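Local structure of endonuclease and methylase LlaGI (Lactococcus lactis, 5FFJ) at residues D1058-N1064 with N1161-T1167. The protein probably recognises a specific DNA sequence, methylates it on adenine, and, as a Type ISP restriction-modification enzyme, couples ATP-driven translocation to DNA cleavage. Sequence-based numbering, arbitrary orientation.
Sequences DIGIVTN and NENVRKT. With nucleotides of chain C; nucleotides of chain B.
Val1062 O accepts a hydrogen bond from the backbone N of Asn1163 (2.9 Å), and Val1062 N gives one to Asn1163 O (3.0 Å); this reciprocal pair makes a single antiparallel bridge between two loops. Beside it, Arg1165 reaches across 1058-1064. Its chain bends at chi2 (-63°), which brings NE to Gly1060 O in a nearly straight hydrogen bond of 3.1 Å, the oxygen lying in the guanidinium plane. Ile1059 suits the flat group because its apolar CD1 sits over the centre of one face, 3.3 Å from Arg1165 CZ, while CB of Asn1163 lies against the other face toward the rim. NH1 then hydrogen-bonds N7 of an adenine of the bound DNA and makes a weak bond to OP2 of DC6 of chain B. With an alanine here, Gly1060 O would probably lose its side-chain donor and the adenine N7 the donor that reads it. Asp1058 is short and carries two carboxylate oxygens; OD1 accepts Lys1166 N, at the N-cap of helix 1167-1170, from above the carboxylate plane (3.2 Å). The long Lys1166 chain runs the other way alongside it, and NZ hydrogen-bonds OP1 of DC6 of chain B. Arginine on a purine N7, in the major groove, beside lysine on a DNA phosphate is consistent with sequence reading by the Type ISP specificity domain.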
ATOM      1  N   ASP A1058     -17.119 -19.397  26.094  1.00 42.48           N
ATOM      2  CA  ASP A1058     -16.490 -19.564  24.796  1.00 39.09           C
ATOM      3  C   ASP A1058     -16.280 -18.184  24.190  1.00 44.41           C
ATOM      4  O   ASP A1058     -16.701 -17.179  24.766  1.00 46.06           O
ATOM      5  CB  ASP A1058     -17.356 -20.448  23.890  1.00 41.17           C
ATOM      6  CG  ASP A1058     -16.665 -20.823  22.594  1.00 42.95           C
ATOM      7  OD1 ASP A1058     -15.425 -20.977  22.604  1.00 56.87           O
ATOM      8  OD2 ASP A1058     -17.362 -20.966  21.565  1.00 51.26           O
ATOM      9  N   ILE A1059     -15.612 -18.137  23.043  1.00 27.74           N
ATOM     10  CA  ILE A1059     -15.455 -16.896  22.302  1.00 40.85           C
ATOM     11  C   ILE A1059     -15.784 -17.156  20.833  1.00 42.60           C
ATOM     12  O   ILE A1059     -15.587 -18.262  20.333  1.00 51.27           O
ATOM     13  CB  ILE A1059     -14.038 -16.317  22.485  1.00 44.29           C
ATOM     14  CG1 ILE A1059     -12.984 -17.151  21.761  1.00 63.02           C
ATOM     15  CG2 ILE A1059     -13.681 -16.279  23.965  1.00 63.06           C
ATOM     16  CD1 ILE A1059     -11.602 -16.530  21.846  1.00 66.22           C
ATOM     17  N   GLY A1060     -16.307 -16.138  20.158  1.00 44.54           N
ATOM     18  CA  GLY A1060     -16.909 -16.312  18.848  1.00 45.50           C
ATOM     19  C   GLY A1060     -16.006 -16.935  17.806  1.00 35.76           C
ATOM     20  O   GLY A1060     -14.785 -16.801  17.869  1.00 43.20           O
ATOM     21  N   ILE A1061     -16.619 -17.609  16.838  1.00 41.75           N
ATOM     22  CA  ILE A1061     -15.875 -18.355  15.836  1.00 35.66           C
ATOM     23  C   ILE A1061     -15.097 -17.404  14.920  1.00 38.79           C
ATOM     24  O   ILE A1061     -15.514 -16.266  14.688  1.00 31.19           O
ATOM     25  CB  ILE A1061     -16.822 -19.260  15.002  1.00 48.51           C
ATOM     26  CG1 ILE A1061     -16.099 -20.532  14.566  1.00 54.93           C
ATOM     27  CG2 ILE A1061     -17.382 -18.523  13.792  1.00 48.24           C
ATOM     28  CD1 ILE A1061     -17.022 -21.578  13.982  1.00 56.59           C
ATOM     29  N   VAL A1062     -13.958 -17.875  14.421  1.00 41.00           N
ATOM     30  CA  VAL A1062     -13.157 -17.124  13.453  1.00 35.53           C
ATOM     31  C   VAL A1062     -12.710 -18.066  12.335  1.00 40.00           C
ATOM     32  O   VAL A1062     -11.807 -18.881  12.524  1.00 50.04           O
ATOM     33  CB  VAL A1062     -11.912 -16.473  14.100  1.00 26.36           C
ATOM     34  CG1 VAL A1062     -11.440 -15.279  13.271  1.00 36.22           C
ATOM     35  CG2 VAL A1062     -12.200 -16.053  15.536  1.00 57.77           C
ATOM     36  N   THR A1063     -13.353 -17.960  11.176  1.00 44.24           N
ATOM     37  CA  THR A1063     -13.112 -18.892  10.076  1.00 43.22           C
ATOM     38  C   THR A1063     -11.881 -18.515   9.253  1.00 56.27           C
ATOM     39  O   THR A1063     -11.327 -19.348   8.532  1.00 63.00           O
ATOM     40  CB  THR A1063     -14.306 -18.959   9.110  1.00 51.14           C
ATOM     41  OG1 THR A1063     -14.222 -17.878   8.173  1.00 48.86           O
ATOM     42  CG2 THR A1063     -15.637 -18.893   9.856  1.00 50.36           C
ATOM     43  N   ASN A1064     -11.495 -17.243   9.344  1.00 54.00           N
ATOM     44  CA  ASN A1064     -10.356 -16.669   8.618  1.00 51.86           C
ATOM     45  C   ASN A1064     -10.561 -16.613   7.095  1.00 48.54           C
ATOM     46  O   ASN A1064      -9.683 -16.153   6.367  1.00 55.76           O
ATOM     47  CB  ASN A1064      -9.061 -17.435   8.942  1.00 49.02           C
ATOM     48  CG  ASN A1064      -8.346 -16.886  10.176  1.00 50.77           C
ATOM     49  OD1 ASN A1064      -8.962 -16.652  11.218  1.00 47.98           O
ATOM     50  ND2 ASN A1064      -7.037 -16.659  10.052  1.00 56.91           N
ATOM     51  N   ASN A1161     -11.914 -23.977   8.663  1.00 45.17           N
ATOM     52  CA  ASN A1161     -12.138 -22.939   9.687  1.00 48.99           C
ATOM     53  C   ASN A1161     -10.938 -22.863  10.619  1.00 46.15           C
ATOM     54  O   ASN A1161     -10.640 -23.817  11.337  1.00 47.03           O
ATOM     55  CB  ASN A1161     -13.408 -23.193  10.510  1.00 53.55           C
ATOM     56  CG  ASN A1161     -14.680 -22.967   9.717  1.00 48.39           C
ATOM     57  OD1 ASN A1161     -14.655 -22.858   8.491  1.00 52.41           O
ATOM     58  ND2 ASN A1161     -15.805 -22.890  10.419  1.00 42.47           N
ATOM     59  N   GLU A1162     -10.248 -21.726  10.602  1.00 48.97           N
ATOM     60  CA  GLU A1162      -9.027 -21.555  11.385  1.00 48.30           C
ATOM     61  C   GLU A1162      -9.278 -21.737  12.884  1.00 46.12           C
ATOM     62  O   GLU A1162      -8.447 -22.299  13.600  1.00 52.19           O
ATOM     63  CB  GLU A1162      -8.424 -20.173  11.128  1.00 37.94           C
ATOM     64  CG  GLU A1162      -7.008 -20.002  11.653  1.00 33.05           C
ATOM     65  CD  GLU A1162      -5.971 -20.727  10.810  1.00 60.90           C
ATOM     66  OE1 GLU A1162      -6.321 -21.209   9.710  1.00 61.57           O
ATOM     67  OE2 GLU A1162      -4.802 -20.813  11.245  1.00 58.38           O
ATOM     68  N   ASN A1163     -10.427 -21.253  13.347  1.00 32.59           N
ATOM     69  CA  ASN A1163     -10.802 -21.352  14.754  1.00 48.02           C
ATOM     70  C   ASN A1163     -12.288 -21.648  14.927  1.00 48.59           C
ATOM     71  O   ASN A1163     -13.129 -20.762  14.785  1.00 56.95           O
ATOM     72  CB  ASN A1163     -10.439 -20.061  15.491  1.00 53.30           C
ATOM     73  CG  ASN A1163      -9.108 -20.154  16.209  1.00 59.78           C
ATOM     74  OD1 ASN A1163      -8.138 -19.497  15.830  1.00 56.46           O
ATOM     75  ND2 ASN A1163      -9.057 -20.967  17.259  1.00 61.82           N
ATOM     76  N   VAL A1164     -12.596 -22.904  15.238  1.00 56.34           N
ATOM     77  CA  VAL A1164     -13.969 -23.343  15.460  1.00 40.30           C
ATOM     78  C   VAL A1164     -14.358 -23.197  16.927  1.00 29.58           C
ATOM     79  O   VAL A1164     -15.530 -23.317  17.269  1.00 36.62           O
ATOM     80  CB  VAL A1164     -14.174 -24.813  15.015  1.00 39.83           C
ATOM     81  CG1 VAL A1164     -13.910 -24.955  13.517  1.00 53.77           C
ATOM     82  CG2 VAL A1164     -13.284 -25.764  15.819  1.00 47.52           C
ATOM     83  N   ARG A1165     -13.373 -22.938  17.785  1.00 42.18           N
ATOM     84  CA  ARG A1165     -13.638 -22.675  19.197  1.00 39.91           C
ATOM     85  C   ARG A1165     -14.359 -23.857  19.852  1.00 47.20           C
ATOM     86  O   ARG A1165     -14.106 -25.014  19.505  1.00 56.39           O
ATOM     87  CB  ARG A1165     -14.459 -21.393  19.335  1.00 33.75           C
ATOM     88  CG  ARG A1165     -13.917 -20.221  18.523  1.00 30.88           C
ATOM     89  CD  ARG A1165     -12.536 -19.819  18.998  1.00 46.27           C
ATOM     90  NE  ARG A1165     -12.248 -18.412  18.752  1.00 43.36           N
ATOM     91  CZ  ARG A1165     -11.050 -17.859  18.904  1.00 47.81           C
ATOM     92  NH1 ARG A1165     -10.013 -18.590  19.294  1.00 52.75           N
ATOM     93  NH2 ARG A1165     -10.888 -16.571  18.661  1.00 43.09           N
ATOM     94  N   LYS A1166     -15.253 -23.563  20.795  1.00 42.60           N
ATOM     95  CA  LYS A1166     -16.015 -24.594  21.499  1.00 51.46           C
ATOM     96  C   LYS A1166     -17.383 -24.825  20.861  1.00 51.12           C
ATOM     97  O   LYS A1166     -18.294 -25.346  21.506  1.00 30.93           O
ATOM     98  CB  LYS A1166     -16.217 -24.213  22.966  1.00 42.98           C
ATOM     99  CG  LYS A1166     -14.946 -23.922  23.737  1.00 31.10           C
ATOM    100  CD  LYS A1166     -15.260 -23.690  25.214  1.00 39.56           C
ATOM    101  CE  LYS A1166     -14.054 -23.178  25.995  1.00 38.19           C
ATOM    102  NZ  LYS A1166     -12.749 -23.549  25.374  1.00 48.15           N
ATOM    103  N   THR A1167     -17.530 -24.433  19.600  1.00 42.83           N
ATOM    104  CA  THR A1167     -18.824 -24.513  18.931  1.00 47.53           C
ATOM    105  C   THR A1167     -19.324 -25.950  18.817  1.00 49.64           C
ATOM    106  O   THR A1167     -20.530 -26.193  18.807  1.00 50.58           O
ATOM    107  CB  THR A1167     -18.771 -23.896  17.527  1.00 38.35           C
ATOM    108  OG1 THR A1167     -17.759 -24.551  16.750  1.00 58.64           O
ATOM    109  CG2 THR A1167     -18.473 -22.404  17.613  1.00 43.45           C
TER
ATOM    110  P    DG C  16     -11.587 -13.117   6.482  1.00 55.08           P
ATOM    111  OP1  DG C  16     -11.698 -13.671   5.117  1.00 70.31           O
ATOM    112  OP2  DG C  16     -12.259 -13.807   7.608  1.00 50.13           O
ATOM    113  O5'  DG C  16     -10.034 -12.971   6.845  1.00 55.95           O
ATOM    114  C5'  DG C  16      -9.653 -12.019   7.824  1.00 54.16           C
ATOM    115  C4'  DG C  16      -8.184 -12.120   8.188  1.00 44.05           C
ATOM    116  O4'  DG C  16      -7.952 -11.288   9.352  1.00 57.50           O
ATOM    117  C3'  DG C  16      -7.705 -13.483   8.648  1.00 47.25           C
ATOM    118  O3'  DG C  16      -6.288 -13.514   8.724  1.00 57.03           O
ATOM    119  C2'  DG C  16      -8.315 -13.521  10.025  1.00 57.57           C
ATOM    120  C1'  DG C  16      -7.935 -12.123  10.509  1.00 56.10           C
ATOM    121  N9   DG C  16      -8.822 -11.555  11.513  1.00 47.77           N
ATOM    122  C8   DG C  16     -10.174 -11.756  11.658  1.00 43.02           C
ATOM    123  N7   DG C  16     -10.688 -11.097  12.664  1.00 48.10           N
ATOM    124  C5   DG C  16      -9.605 -10.419  13.211  1.00 43.27           C
ATOM    125  C6   DG C  16      -9.537  -9.544  14.320  1.00 42.83           C
ATOM    126  O6   DG C  16     -10.454  -9.179  15.069  1.00 45.40           O
ATOM    127  N1   DG C  16      -8.239  -9.079  14.528  1.00 52.26           N
ATOM    128  C2   DG C  16      -7.150  -9.420  13.761  1.00 40.64           C
ATOM    129  N2   DG C  16      -5.976  -8.876  14.107  1.00 46.38           N
ATOM    130  N3   DG C  16      -7.203 -10.235  12.724  1.00 39.24           N
ATOM    131  C4   DG C  16      -8.455 -10.694  12.510  1.00 52.94           C
TER
ATOM    132  P    DC B   6     -10.288 -22.345  21.932  1.00 63.51           P
ATOM    133  OP1  DC B   6     -11.519 -22.954  22.490  1.00 60.42           O
ATOM    134  OP2  DC B   6     -10.288 -21.806  20.553  1.00 44.28           O
ATOM    135  O5'  DC B   6      -9.810 -21.185  22.919  1.00 61.83           O
ATOM    136  C5'  DC B   6      -9.348 -21.515  24.231  1.00 48.70           C
ATOM    137  C4'  DC B   6      -8.258 -20.555  24.678  1.00 43.92           C
ATOM    138  O4'  DC B   6      -7.149 -20.594  23.726  1.00 50.16           O
ATOM    139  C3'  DC B   6      -8.694 -19.087  24.764  1.00 56.28           C
ATOM    140  O3'  DC B   6      -8.277 -18.500  26.002  1.00 25.29           O
ATOM    141  C2'  DC B   6      -8.020 -18.444  23.554  1.00 47.74           C
ATOM    142  C1'  DC B   6      -6.761 -19.276  23.400  1.00 34.40           C
ATOM    143  N1   DC B   6      -6.179 -19.254  22.006  1.00 35.85           N
ATOM    144  C2   DC B   6      -4.935 -18.638  21.764  1.00 49.11           C
ATOM    145  O2   DC B   6      -4.320 -18.118  22.704  1.00 61.19           O
ATOM    146  N3   DC B   6      -4.441 -18.633  20.497  1.00 46.65           N
ATOM    147  C4   DC B   6      -5.129 -19.205  19.506  1.00 48.32           C
ATOM    148  N4   DC B   6      -4.607 -19.174  18.271  1.00 50.90           N
ATOM    149  C5   DC B   6      -6.390 -19.827  19.733  1.00 42.97           C
ATOM    150  C6   DC B   6      -6.870 -19.827  20.982  1.00 37.62           C
TER
ATOM    151  P    DA C  17      -5.408 -14.493   7.807  1.00 53.34           P
ATOM    152  OP1  DA C  17      -5.625 -14.070   6.404  1.00 47.83           O
ATOM    153  OP2  DA C  17      -5.674 -15.895   8.199  1.00 58.93           O
ATOM    154  O5'  DA C  17      -3.910 -14.131   8.243  1.00 50.63           O
ATOM    155  C5'  DA C  17      -3.437 -12.796   8.067  1.00 52.81           C
ATOM    156  C4'  DA C  17      -2.726 -12.277   9.306  1.00 52.71           C
ATOM    157  O4'  DA C  17      -3.662 -12.208  10.411  1.00 52.81           O
ATOM    158  C3'  DA C  17      -1.551 -13.122   9.799  1.00 57.04           C
ATOM    159  O3'  DA C  17      -0.471 -12.269  10.181  1.00 53.90           O
ATOM    160  C2'  DA C  17      -2.136 -13.889  10.979  1.00 50.96           C
ATOM    161  C1'  DA C  17      -3.138 -12.894  11.528  1.00 48.71           C
ATOM    162  N9   DA C  17      -4.248 -13.495  12.239  1.00 49.61           N
ATOM    163  C8   DA C  17      -5.028 -14.533  11.820  1.00 43.66           C
ATOM    164  N7   DA C  17      -5.976 -14.852  12.661  1.00 47.85           N
ATOM    165  C5   DA C  17      -5.812 -13.951  13.697  1.00 35.38           C
ATOM    166  C6   DA C  17      -6.507 -13.766  14.897  1.00 38.13           C
ATOM    167  N6   DA C  17      -7.546 -14.518  15.254  1.00 44.90           N
ATOM    168  N1   DA C  17      -6.091 -12.778  15.716  1.00 52.08           N
ATOM    169  C2   DA C  17      -5.044 -12.032  15.344  1.00 47.20           C
ATOM    170  N3   DA C  17      -4.312 -12.112  14.236  1.00 42.16           N
ATOM    171  C4   DA C  17      -4.755 -13.104  13.450  1.00 40.58           C
TER